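Local coordinates for protein taurocyamine kinase (Schistosoma mansoni, PDB 4WOD) that reversibly transfers phosphate between ATP and taurocyamine as a magnesium-dependent, duplicated phosphagen kinase, at residues Gly362-Glu367 / Leu409-Arg414; Arg402-Ala407 / Glu429-Ser434; Ile413-Tyr418 / Asp552-Asp557; Pro425-Ala430 / Cys630-Leu635; Leu495-Met500 / Glu585-Ile590. The protein carries 4 engineered substitutions. All coordinates share one frame; numbering follows the deposited sequence.

How the interactions relate
From the N terminus, interaction 1 closes a loop between the junction of the two repeats and helix 409-418. Interaction 2 crosses it, joining the turn before that helix to the segment leading into helix 432-435. Helix 409-418 also serves interaction 3, which shares Ile-413 and Arg-414 with interaction 1, reaches helix 553-558 of the C-terminal domain, and crosses interactions 2, 4 and 5. Interaction 4 starts where interaction 2 ends, sharing Glu-429 and Ala-430, and closes a long loop on the predicted active-site cysteine. Interaction 5 is nested inside that loop, within the catalytic domain, and touches interaction 4 through the Cys-630 N to Asp-586 OD1 bond.

Interaction 1: Gly362-Glu367 / Leu409-Arg414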
# COMPACT_ATOMS: atom_id res chain seq x y z
N GLY A 362 -10.80 18.28 4.38
CA GLY A 362 -9.49 18.11 3.78
C GLY A 362 -8.41 17.71 4.79
O GLY A 362 -7.35 17.23 4.41
N VAL A 363 -8.67 17.91 6.07
CA VAL A 363 -7.68 17.49 7.06
C VAL A 363 -7.83 15.98 7.24
O VAL A 363 -8.95 15.45 7.23
CB VAL A 363 -7.84 18.24 8.39
CG1 VAL A 363 -6.99 17.62 9.48
CG2 VAL A 363 -7.47 19.71 8.19
N MET A 364 -6.71 15.28 7.37
CA MET A 364 -6.72 13.82 7.50
C MET A 364 -7.60 13.33 8.65
O MET A 364 -7.45 13.79 9.78
CB MET A 364 -5.30 13.32 7.69
CG MET A 364 -5.14 11.81 7.72
SD MET A 364 -3.50 11.36 8.36
CE MET A 364 -3.69 9.57 8.49
N PRO A 365 -8.52 12.39 8.38
CA PRO A 365 -9.28 11.81 9.50
C PRO A 365 -8.41 10.79 10.25
O PRO A 365 -7.46 10.26 9.67
CB PRO A 365 -10.48 11.17 8.81
CG PRO A 365 -10.01 10.85 7.45
CD PRO A 365 -9.01 11.92 7.08
N VAL A 366 -8.70 10.53 11.52
CA VAL A 366 -7.87 9.62 12.28
C VAL A 366 -8.74 8.72 13.15
O VAL A 366 -9.81 9.13 13.60
CB VAL A 366 -6.85 10.39 13.16
CG1 VAL A 366 -7.56 11.19 14.27
CG2 VAL A 366 -5.77 9.43 13.72
N GLU A 367 -8.27 7.49 13.36
CA GLU A 367 -8.95 6.55 14.26
C GLU A 367 -8.95 7.11 15.69
O GLU A 367 -8.08 7.93 16.06
CB GLU A 367 -8.25 5.19 14.22
CG GLU A 367 -8.19 4.51 12.83
CD GLU A 367 -6.92 4.82 12.04
OE1 GLU A 367 -6.39 5.95 12.12
OE2 GLU A 367 -6.43 3.91 11.32
N LEU A 409 -3.78 14.03 19.18
CA LEU A 409 -2.74 13.15 19.70
C LEU A 409 -2.78 11.84 18.91
O LEU A 409 -1.74 11.20 18.67
CB LEU A 409 -2.94 12.89 21.20
CG LEU A 409 -1.95 11.95 21.91
CD1 LEU A 409 -0.52 12.49 21.88
CD2 LEU A 409 -2.39 11.72 23.35
N ALA A 410 -3.99 11.46 18.52
CA ALA A 410 -4.18 10.26 17.72
C ALA A 410 -3.45 10.40 16.39
O ALA A 410 -2.76 9.47 15.95
CB ALA A 410 -5.64 10.00 17.50
N HIS A 411 -3.58 11.57 15.77
CA HIS A 411 -2.85 11.86 14.54
C HIS A 411 -1.36 11.56 14.68
O HIS A 411 -0.74 10.99 13.78
CB HIS A 411 -3.02 13.33 14.13
CG HIS A 411 -4.26 13.60 13.35
ND1 HIS A 411 -5.27 14.42 13.81
CD2 HIS A 411 -4.66 13.15 12.14
CE1 HIS A 411 -6.23 14.49 12.90
NE2 HIS A 411 -5.89 13.71 11.88
N MET A 412 -0.78 11.97 15.81
CA MET A 412 0.67 11.98 15.89
C MET A 412 1.26 10.63 16.31
O MET A 412 2.41 10.34 16.01
CB MET A 412 1.15 13.12 16.82
CG MET A 412 1.10 12.87 18.32
SD MET A 412 1.86 14.27 19.25
CE MET A 412 1.13 15.63 18.37
N ILE A 413 0.47 9.76 16.94
CA ILE A 413 0.99 8.42 17.24
C ILE A 413 0.66 7.39 16.14
O ILE A 413 1.17 6.26 16.18
CB ILE A 413 0.44 7.87 18.59
CG1 ILE A 413 -1.05 7.57 18.49
CG2 ILE A 413 0.77 8.84 19.76
CD1 ILE A 413 -1.54 6.58 19.54
N ARG A 414 -0.13 7.78 15.15
CA ARG A 414 -0.60 6.85 14.11
C ARG A 414 0.55 6.13 13.40
O ARG A 414 0.48 4.91 13.16
CB ARG A 414 -1.47 7.57 13.08
CG ARG A 414 -2.27 6.61 12.23
CD ARG A 414 -3.16 7.30 11.18
NE ARG A 414 -4.09 6.35 10.58
CZ ARG A 414 -3.79 5.56 9.54
NH1 ARG A 414 -2.59 5.62 8.97
NH2 ARG A 414 -4.69 4.71 9.07
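Glu-367 OE2 is gripped by Arg-414 NH2 at 3.0 Å and also makes a hydrogen bond with Tyr-418 OH. The second carboxylate oxygen, Glu-367 OE1, offers its syn lone pair to Arg-414 NE at 2.8 Å, so the guanidinium holds the acid side-on with one nitrogen on each oxygen. Their planes lie 27° apart, nearly coplanar. Arg-414 runs extended from CG to NE, whereas Glu-367 bends at chi2 (93°) and meets it at about a right angle. Asn-292 takes a further bond from Arg-414 NH2.

Beside this salt bridge, Met-364 lays its terminal CE against Arg-414 CD at 3.6 Å. One helical turn earlier, His-411 NE2 donates to Met-364 O at 2.6 Å; the acceptor lies in the ring plane, but the donor stands above the carbonyl plane. Val-366 covers one face of the same imidazole, its CG1 3.8 Å from the ring centroid and almost straight over it, a CH-pi contact. The other branch, Val-366 CG2, turns to the helix backbone and reaches Ala-410 CB at 3.8 Å. The imidazole is thus fixed both at its edge and over a face. This buried packing, away from the annotated sites, ties the connection between the two approximate repeats to helix 409-418 of the second phosphagen kinase N-terminal domain.

Interaction 2: Arg402-Ala407 / Glu429-Ser434; sequences RTTHGA and EAECYS
Two carboxylates, Glu-429 and Glu-431, converge on three consecutive residues of one tight turn, Thr-403, Thr-404 and His-405. Thr-403 OG1 and Glu-429 OE2 meet tip to tip in a hydrogen bond modelled so short that its exact length is doubtful. The other oxygen, Glu-429 OE1, presents its syn lone pair to His-405 ND1 at 2.9 Å; the N-H points almost straight at it (172°), and the oxygen lies in the imidazole plane. The ring and carboxylate planes are nevertheless turned 42° apart. A weak bond from His-405 N also reaches Glu-429 OE2.

The gripped residues belong to a type I beta turn from Thr-403 to Gly-406, in the loop ahead of helix 409-418 of the second N-terminal domain. Thr-403 OG1, placed between the backbone N and the carbonyl carbon (chi1 62°), braces that turn by accepting from Ala-407 N at 2.9 Å.

Glu-431, extended beyond CG, crosses Thr-404 at about a right angle. Its OE2 accepts from Thr-404 N at 2.9 Å, met from above the carboxylate plane, while Glu-431 OE1 accepts from Thr-404 OG1 at 3.0 Å on the syn side. Within the turn, Thr-404 CB covers one face of the His-405 ring, over its centre. Apolar contact follows deeper in, where Ala-407 CB touches Cys-432 SG at 3.5 Å and Met-412 of helix 409-418 packs on the same cysteine.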
# COMPACT_ATOMS: atom_id res chain seq x y z
N ARG A 402 -8.33 18.76 20.38
CA ARG A 402 -7.75 19.16 19.10
C ARG A 402 -7.03 20.48 19.24
O ARG A 402 -7.40 21.31 20.09
CB ARG A 402 -8.82 19.28 18.01
CG ARG A 402 -9.60 17.99 17.72
CD ARG A 402 -9.89 17.82 16.22
NE ARG A 402 -10.43 16.49 15.96
CZ ARG A 402 -10.21 15.79 14.86
NH1 ARG A 402 -9.45 16.29 13.88
NH2 ARG A 402 -10.76 14.58 14.73
N THR A 403 -6.01 20.69 18.42
CA THR A 403 -5.44 22.03 18.29
C THR A 403 -6.44 22.93 17.59
O THR A 403 -7.47 22.46 17.08
CB THR A 403 -4.12 22.04 17.50
OG1 THR A 403 -4.37 21.58 16.17
CG2 THR A 403 -3.11 21.15 18.16
N THR A 404 -6.12 24.21 17.52
CA THR A 404 -7.04 25.19 16.97
C THR A 404 -7.37 24.83 15.53
O THR A 404 -8.48 25.08 15.06
CB THR A 404 -6.44 26.63 17.03
OG1 THR A 404 -6.10 26.94 18.39
CG2 THR A 404 -7.44 27.65 16.55
N HIS A 405 -6.43 24.18 14.85
CA HIS A 405 -6.62 23.89 13.45
C HIS A 405 -6.81 22.40 13.15
O HIS A 405 -6.82 21.99 12.00
CB HIS A 405 -5.45 24.47 12.68
CG HIS A 405 -5.22 25.91 13.02
ND1 HIS A 405 -4.01 26.38 13.50
CD2 HIS A 405 -6.06 26.97 13.03
CE1 HIS A 405 -4.11 27.67 13.74
NE2 HIS A 405 -5.34 28.06 13.47
N GLY A 406 -7.00 21.61 14.20
CA GLY A 406 -7.53 20.27 14.02
C GLY A 406 -6.63 19.07 14.26
O GLY A 406 -7.02 17.93 13.99
N ALA A 407 -5.43 19.31 14.78
CA ALA A 407 -4.51 18.23 15.05
C ALA A 407 -4.85 17.51 16.37
O ALA A 407 -5.28 18.12 17.36
CB ALA A 407 -3.07 18.75 15.07
N GLU A 429 0.90 20.10 13.52
CA GLU A 429 1.17 21.53 13.34
C GLU A 429 1.98 22.02 14.55
O GLU A 429 2.05 21.33 15.56
CB GLU A 429 -0.12 22.34 13.20
CG GLU A 429 -0.98 22.40 14.46
CD GLU A 429 -2.08 23.43 14.33
OE1 GLU A 429 -1.78 24.54 13.85
OE2 GLU A 429 -3.24 23.13 14.68
N ALA A 430 2.55 23.22 14.45
CA ALA A 430 3.40 23.76 15.49
C ALA A 430 2.70 23.80 16.83
O ALA A 430 3.34 23.59 17.86
CB ALA A 430 3.88 25.17 15.11
N GLU A 431 1.40 24.07 16.81
CA GLU A 431 0.63 24.24 18.05
C GLU A 431 0.59 22.94 18.87
O GLU A 431 0.34 22.95 20.08
CB GLU A 431 -0.79 24.71 17.74
CG GLU A 431 -1.59 25.11 18.98
CD GLU A 431 -3.02 25.48 18.65
OE1 GLU A 431 -3.23 26.30 17.74
OE2 GLU A 431 -3.95 24.94 19.30
N CYS A 432 0.85 21.83 18.21
CA CYS A 432 0.92 20.54 18.89
C CYS A 432 1.89 20.58 20.07
O CYS A 432 1.64 19.95 21.11
CB CYS A 432 1.32 19.45 17.89
SG CYS A 432 -0.02 18.94 16.79
N TYR A 433 2.97 21.36 19.94
CA TYR A 433 3.99 21.41 20.97
C TYR A 433 3.61 22.24 22.19
O TYR A 433 4.36 22.31 23.16
CB TYR A 433 5.31 21.93 20.39
CG TYR A 433 5.94 20.94 19.42
CD1 TYR A 433 6.72 19.88 19.89
CD2 TYR A 433 5.72 21.04 18.06
CE1 TYR A 433 7.31 18.97 19.01
CE2 TYR A 433 6.29 20.11 17.16
CZ TYR A 433 7.08 19.09 17.65
OH TYR A 433 7.65 18.18 16.75
N SER A 434 2.47 22.90 22.16
CA SER A 434 1.96 23.49 23.39
C SER A 434 0.67 22.77 23.80
O SER A 434 0.51 22.45 24.97
CB SER A 434 1.74 25.00 23.22
OG SER A 434 0.68 25.28 22.33

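Interaction 3: Ile413-Tyr418 / Asp552-Asp557; sequences IRNGAY and DPVLRD
Arg-414, first along helix 409-418 to touch helix 553-558, sends NH1 to Asp-557 O at 2.9 Å, while its NE and NH2 are taken by Glu-367 and NH2 also by Asn-292. The carbonyl oxygen lies in the guanidinium plane, and NH1 meets it in the carbonyl plane on a lone pair, with an N-H...O angle of 161°. The aliphatic part of Arg-414 passes beside the same oxygen, CD coming within 3.3 Å of Asp-557 O. The carboxylate of Asp-557 stays beyond salt-bridge range of this guanidinium; Arg-556, its neighbour in sequence, grips it side-on with NE and NH2.

Asn-415 comes next. Its CG sits between the backbone N and the carbonyl carbon (chi1 64°), while CB rests on Val-554 O at 3.5 Å and ND2 lies 3.7 Å from Val-554 CG1. ND2 finds its polar partner elsewhere, in Cys-424 O. Here the helix is kinked, the backbone N of Asn-415 and of Gly-416 lacking bonds to the preceding turn. The two short helical segments approach to 8.2 Å between axes and run at 129°, joining the small N-terminal domain of the second repeat to its C-terminal catalytic domain. Asp-552 N-caps the partner helix, its OD1 accepting from Val-554 N.

One turn on, Tyr-418 closes the contact by setting CB 3.6 Å from Asp-557 OD2, an oxygen that also accepts from Asn-419 ND2. One corner of the ring, Tyr-418 CE2, stands 3.4 Å above the centre of the Arg-414 guanidinium, and the phenol OH makes a hydrogen bond with Glu-367.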
# COMPACT_ATOMS: atom_id res chain seq x y z
N ILE A 413 0.47 9.76 16.94
CA ILE A 413 0.99 8.42 17.24
C ILE A 413 0.66 7.39 16.14
O ILE A 413 1.17 6.26 16.18
CB ILE A 413 0.44 7.87 18.59
CG1 ILE A 413 -1.05 7.57 18.49
CG2 ILE A 413 0.77 8.84 19.76
CD1 ILE A 413 -1.54 6.58 19.54
N ARG A 414 -0.13 7.78 15.15
CA ARG A 414 -0.60 6.85 14.11
C ARG A 414 0.55 6.13 13.40
O ARG A 414 0.48 4.91 13.16
CB ARG A 414 -1.47 7.57 13.08
CG ARG A 414 -2.27 6.61 12.23
CD ARG A 414 -3.16 7.30 11.18
NE ARG A 414 -4.09 6.35 10.58
CZ ARG A 414 -3.79 5.56 9.54
NH1 ARG A 414 -2.59 5.62 8.97
NH2 ARG A 414 -4.69 4.71 9.07
N ASN A 415 1.61 6.87 13.05
CA ASN A 415 2.72 6.21 12.34
C ASN A 415 3.31 5.08 13.20
O ASN A 415 3.66 4.01 12.68
CB ASN A 415 3.83 7.20 11.95
CG ASN A 415 4.52 7.82 13.14
OD1 ASN A 415 3.90 8.48 13.95
ND2 ASN A 415 5.80 7.56 13.28
N GLY A 416 3.38 5.29 14.51
CA GLY A 416 3.88 4.27 15.41
C GLY A 416 2.90 3.13 15.63
O GLY A 416 3.27 1.95 15.68
N ALA A 417 1.63 3.49 15.76
CA ALA A 417 0.58 2.48 15.91
C ALA A 417 0.64 1.43 14.78
O ALA A 417 0.53 0.23 15.03
CB ALA A 417 -0.77 3.14 15.94
N TYR A 418 0.83 1.89 13.54
CA TYR A 418 0.85 0.99 12.40
C TYR A 418 2.24 0.54 11.96
O TYR A 418 2.37 -0.36 11.11
CB TYR A 418 0.16 1.63 11.21
CG TYR A 418 -1.34 1.63 11.30
CD1 TYR A 418 -2.06 0.45 11.12
CD2 TYR A 418 -2.05 2.81 11.55
CE1 TYR A 418 -3.45 0.44 11.19
CE2 TYR A 418 -3.44 2.80 11.63
CZ TYR A 418 -4.13 1.61 11.44
OH TYR A 418 -5.51 1.60 11.49
N ASP A 552 7.62 5.33 1.71
CA ASP A 552 7.95 5.07 3.11
C ASP A 552 6.69 4.86 3.95
O ASP A 552 5.87 5.77 4.06
CB ASP A 552 8.76 6.22 3.70
CG ASP A 552 9.11 6.01 5.17
OD1 ASP A 552 8.86 4.92 5.72
OD2 ASP A 552 9.64 6.94 5.79
N PRO A 553 6.52 3.66 4.53
CA PRO A 553 5.28 3.34 5.23
C PRO A 553 5.04 4.21 6.46
O PRO A 553 3.89 4.49 6.79
CB PRO A 553 5.46 1.87 5.64
CG PRO A 553 6.93 1.64 5.59
CD PRO A 553 7.44 2.51 4.48
N VAL A 554 6.12 4.60 7.12
CA VAL A 554 6.03 5.44 8.29
C VAL A 554 5.45 6.79 7.91
O VAL A 554 4.47 7.23 8.48
CB VAL A 554 7.40 5.63 8.96
CG1 VAL A 554 7.33 6.71 10.04
CG2 VAL A 554 7.90 4.31 9.53
N LEU A 555 6.06 7.45 6.92
CA LEU A 555 5.54 8.73 6.45
C LEU A 555 4.11 8.56 5.93
O LEU A 555 3.24 9.37 6.23
CB LEU A 555 6.46 9.32 5.37
CG LEU A 555 6.14 10.76 4.93
CD1 LEU A 555 5.83 11.64 6.13
CD2 LEU A 555 7.29 11.36 4.12
N ARG A 556 3.88 7.48 5.16
CA ARG A 556 2.57 7.22 4.60
C ARG A 556 1.49 7.19 5.68
O ARG A 556 0.47 7.83 5.56
CB ARG A 556 2.56 5.88 3.83
CG ARG A 556 1.24 5.56 3.13
CD ARG A 556 1.15 4.07 2.80
NE ARG A 556 1.21 3.27 4.02
CZ ARG A 556 1.50 1.97 4.07
NH1 ARG A 556 1.78 1.30 2.96
NH2 ARG A 556 1.52 1.34 5.24
N ASP A 557 1.73 6.44 6.75
CA ASP A 557 0.69 6.26 7.76
C ASP A 557 0.53 7.49 8.68
O ASP A 557 -0.48 7.63 9.37
CB ASP A 557 1.00 4.99 8.55
CG ASP A 557 0.93 3.74 7.68
OD1 ASP A 557 0.33 3.82 6.59
OD2 ASP A 557 1.48 2.69 8.07

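Interaction 4: Pro425-Ala430 / Cys630-Leu635; sequences PRTGEA and CCPSNL
The loop bearing Cys-631, the predicted active-site residue, packs against the 425-430 loop of the N-terminal domain, its sulfur lying over one face of the Arg-426 guanidinium. NH1 of Arg-426 is the nearest guanidinium atom, 3.7 Å from Cys-631 SG. The bend at chi2 (-64°) brings Arg-426 CD within 3.9 Å of Cys-631 CB. Nearer the backbone, Arg-426 CB lies 3.9 Å from Cys-630 SG.

Two donors of one residue hold the backbone together. Cys-630 O accepts from Thr-427 N at 2.9 Å, a nearly straight bond (167°) whose donor stands above the carbonyl plane, and from Thr-427 OG1 at 2.7 Å, in plane on a lone pair. Cys-630 N is held by Asp-586 OD1.

Farther along, Pro-425 and Pro-632 touch through their CG atoms, 4.0 Å apart. Pro-425 O, buried here without a polar partner in the model, lies 3.1 Å from Pro-632 CD.

Arg-426 and Cys-631 correspond by sequence to Arg-63 and Cys-268, which line the bound-arginine pocket of the first repeat. The pairing is consistent with the guanidino-substrate site, and Cys-Pro-Ser-Asn fits the phosphagen kinase signature.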
# COMPACT_ATOMS: atom_id res chain seq x y z
N PRO A 425 6.89 10.10 17.28
CA PRO A 425 5.63 10.49 16.63
C PRO A 425 5.87 11.53 15.54
O PRO A 425 7.00 12.03 15.40
CB PRO A 425 4.81 11.08 17.78
CG PRO A 425 5.85 11.66 18.68
CD PRO A 425 7.03 10.72 18.61
N ARG A 426 4.81 11.85 14.80
CA ARG A 426 4.83 12.90 13.79
C ARG A 426 3.68 13.89 14.05
O ARG A 426 2.52 13.54 13.89
CB ARG A 426 4.69 12.31 12.38
CG ARG A 426 5.72 11.24 12.03
CD ARG A 426 7.13 11.78 12.00
NE ARG A 426 8.03 10.88 11.27
CZ ARG A 426 8.69 9.86 11.80
NH1 ARG A 426 8.57 9.59 13.09
NH2 ARG A 426 9.48 9.11 11.04
N THR A 427 4.02 15.13 14.40
CA THR A 427 3.02 16.11 14.82
C THR A 427 2.21 16.70 13.63
O THR A 427 2.60 16.52 12.47
CB THR A 427 3.69 17.24 15.60
OG1 THR A 427 4.64 17.90 14.76
CG2 THR A 427 4.43 16.67 16.83
N GLY A 428 1.09 17.36 13.93
CA GLY A 428 0.20 17.86 12.89
C GLY A 428 0.35 19.35 12.58
O GLY A 428 -0.04 19.81 11.51
N GLU A 429 0.90 20.10 13.52
CA GLU A 429 1.17 21.53 13.34
C GLU A 429 1.98 22.02 14.55
O GLU A 429 2.05 21.33 15.56
CB GLU A 429 -0.12 22.34 13.20
CG GLU A 429 -0.98 22.40 14.46
CD GLU A 429 -2.08 23.43 14.33
OE1 GLU A 429 -1.78 24.54 13.85
OE2 GLU A 429 -3.24 23.13 14.68
N ALA A 430 2.55 23.22 14.45
CA ALA A 430 3.40 23.76 15.49
C ALA A 430 2.70 23.80 16.83
O ALA A 430 3.34 23.59 17.86
CB ALA A 430 3.88 25.17 15.11
N CYS A 630 8.06 18.72 12.05
CA CYS A 630 7.06 17.67 12.18
C CYS A 630 7.47 16.59 13.19
O CYS A 630 6.71 16.28 14.11
CB CYS A 630 6.80 17.06 10.81
SG CYS A 630 5.65 15.71 10.81
N CYS A 631 8.64 15.99 13.02
CA CYS A 631 9.14 15.02 13.99
C CYS A 631 9.88 15.73 15.13
O CYS A 631 10.70 16.61 14.89
CB CYS A 631 10.06 13.99 13.31
SG CYS A 631 10.46 12.56 14.34
N PRO A 632 9.57 15.35 16.38
CA PRO A 632 10.23 15.96 17.54
C PRO A 632 11.73 15.62 17.57
O PRO A 632 12.47 16.27 18.29
CB PRO A 632 9.50 15.34 18.73
CG PRO A 632 8.21 14.84 18.19
CD PRO A 632 8.48 14.44 16.77
N SER A 633 12.16 14.63 16.81
CA SER A 633 13.57 14.27 16.78
C SER A 633 14.41 15.36 16.11
O SER A 633 15.63 15.42 16.31
CB SER A 633 13.75 12.95 16.02
OG SER A 633 13.50 13.13 14.64
N ASN A 634 13.76 16.21 15.31
CA ASN A 634 14.49 17.19 14.52
C ASN A 634 14.30 18.67 14.87
O ASN A 634 14.45 19.54 14.01
CB ASN A 634 14.19 16.98 13.05
CG ASN A 634 15.40 16.50 12.29
OD1 ASN A 634 16.30 17.28 12.01
ND2 ASN A 634 15.44 15.20 11.99
N LEU A 635 13.97 18.93 16.13
CA LEU A 635 13.92 20.28 16.69
C LEU A 635 15.26 20.97 17.00
O LEU A 635 16.33 20.41 16.78
CB LEU A 635 13.13 20.23 18.00
CG LEU A 635 11.75 19.60 17.95
CD1 LEU A 635 11.27 19.33 19.40
CD2 LEU A 635 10.77 20.51 17.22

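Interaction 5: Leu495-Met500 / Glu585-Ile590; sequences LFPTIM and EDHMRI
His-587 leaves its backbone with CG anti to the carbonyl carbon (chi1 -69°), and the ring carried on CB then reaches the 495-500 loop at three of its atoms. On one branch CD2 touches Pro-497 CD at 3.6 Å, the proline crossing the imidazole obliquely. On the other branch ND1 accepts from Val-491 N outside the contact. CE1 meets Phe-496 CD1 at 3.7 Å. The tip, NE2, donates to Leu-495 O at 2.8 Å; the oxygen lies in the ring plane, whereas NE2 stands above the carbonyl plane. With ND1 accepting and NE2 donating, both nitrogens are satisfied, and the ring is probably protonated on NE2 alone.

Phe-496 and His-587 form an offset edge-to-face pair, centroids 5.4 Å apart and planes at 79°, in which the phenylalanine offers its edge to the imidazole face.

Pro-497 also packs on the backbone before His-587. Its CG and CD each come to 3.3 Å from Glu-585 O, a carbonyl buried here without a polar partner in the model, and its CG lies against Asp-586 C.

The contact sets the loop after strand 480-489 against the lead into strand 588-595, its neighbour in the antiparallel sheet. That strand carries Arg-589, predicted to bind ATP, and Glu-585 corresponds by sequence to Glu-222 of the first repeat's arginine pocket, placing this packing beside the phosphagen kinase active site.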
# COMPACT_ATOMS: atom_id res chain seq x y z
N LEU A 495 -0.61 23.92 8.58
CA LEU A 495 -0.59 22.55 9.06
C LEU A 495 0.60 21.82 8.43
O LEU A 495 1.03 22.18 7.33
CB LEU A 495 -1.89 21.84 8.71
CG LEU A 495 -3.13 22.38 9.41
CD1 LEU A 495 -4.36 21.55 9.01
CD2 LEU A 495 -2.90 22.36 10.91
N PHE A 496 1.13 20.84 9.12
CA PHE A 496 2.30 20.08 8.62
C PHE A 496 1.92 19.08 7.51
O PHE A 496 0.73 18.80 7.32
CB PHE A 496 2.98 19.37 9.80
CG PHE A 496 3.65 20.30 10.74
CD1 PHE A 496 3.82 21.65 10.42
CD2 PHE A 496 4.13 19.83 11.97
CE1 PHE A 496 4.46 22.51 11.31
CE2 PHE A 496 4.76 20.68 12.84
CZ PHE A 496 4.93 22.03 12.51
N PRO A 497 2.93 18.54 6.76
CA PRO A 497 2.57 17.70 5.61
C PRO A 497 1.85 16.41 5.99
O PRO A 497 1.42 15.70 5.11
CB PRO A 497 3.93 17.38 4.95
CG PRO A 497 4.84 18.52 5.38
CD PRO A 497 4.37 18.86 6.80
N THR A 498 1.74 16.13 7.28
CA THR A 498 1.04 14.94 7.75
C THR A 498 -0.47 15.06 7.50
O THR A 498 -1.06 14.19 6.87
CB THR A 498 1.31 14.70 9.26
OG1 THR A 498 1.17 15.94 9.96
CG2 THR A 498 2.72 14.12 9.50
N ILE A 499 -1.07 16.15 7.97
CA ILE A 499 -2.52 16.25 8.02
C ILE A 499 -3.08 17.38 7.17
O ILE A 499 -4.29 17.44 6.96
CB ILE A 499 -3.01 16.42 9.51
CG1 ILE A 499 -2.65 17.81 10.08
CG2 ILE A 499 -2.43 15.34 10.36
CD1 ILE A 499 -3.29 18.09 11.45
N MET A 500 -2.20 18.23 6.64
CA MET A 500 -2.64 19.43 5.94
C MET A 500 -3.52 19.06 4.74
O MET A 500 -3.43 17.95 4.19
CB MET A 500 -1.44 20.27 5.47
CG MET A 500 -0.64 19.58 4.40
SD MET A 500 0.97 20.36 4.18
CE MET A 500 0.51 22.03 3.76
N GLU A 585 8.37 15.46 4.52
CA GLU A 585 7.96 15.29 5.92
C GLU A 585 7.81 16.64 6.60
O GLU A 585 6.88 16.86 7.38
CB GLU A 585 8.96 14.44 6.70
CG GLU A 585 8.55 14.21 8.15
CD GLU A 585 9.53 13.33 8.89
OE1 GLU A 585 9.61 12.13 8.56
OE2 GLU A 585 10.22 13.83 9.80
N ASP A 586 8.74 17.54 6.31
CA ASP A 586 8.66 18.91 6.78
C ASP A 586 8.31 19.77 5.58
O ASP A 586 8.53 19.33 4.42
CB ASP A 586 9.99 19.36 7.40
CG ASP A 586 10.22 18.79 8.79
OD1 ASP A 586 9.28 18.85 9.62
OD2 ASP A 586 11.33 18.29 9.05
N HIS A 587 7.82 20.98 5.85
CA HIS A 587 7.48 21.90 4.77
C HIS A 587 8.68 22.06 3.84
O HIS A 587 8.52 22.14 2.63
CB HIS A 587 7.05 23.26 5.30
CG HIS A 587 5.73 23.23 6.01
ND1 HIS A 587 5.38 24.14 6.98
CD2 HIS A 587 4.70 22.36 5.92
CE1 HIS A 587 4.18 23.85 7.45
NE2 HIS A 587 3.74 22.78 6.82
N MET A 588 9.87 22.11 4.43
CA MET A 588 11.11 22.15 3.65
C MET A 588 12.24 21.37 4.28
O MET A 588 12.39 21.34 5.51
CB MET A 588 11.59 23.59 3.46
CG MET A 588 10.76 24.45 2.54
SD MET A 588 11.52 26.11 2.53
CE MET A 588 11.11 26.72 4.15
N ARG A 589 13.05 20.74 3.44
CA ARG A 589 14.36 20.26 3.84
C ARG A 589 15.30 21.07 2.95
O ARG A 589 15.19 21.00 1.74
CB ARG A 589 14.52 18.74 3.66
CG ARG A 589 15.88 18.20 4.11
CD ARG A 589 15.99 16.64 4.20
NE ARG A 589 15.02 15.92 3.37
CZ ARG A 589 15.33 15.16 2.32
NH1 ARG A 589 16.59 15.02 1.94
NH2 ARG A 589 14.38 14.54 1.64
N ILE A 590 16.15 21.90 3.56
CA ILE A 590 17.07 22.75 2.81
C ILE A 590 18.48 22.17 2.92
O ILE A 590 18.99 21.97 4.02
CB ILE A 590 17.07 24.21 3.33
CG1 ILE A 590 15.64 24.77 3.33
CG2 ILE A 590 18.01 25.11 2.48
CD1 ILE A 590 15.51 26.09 4.09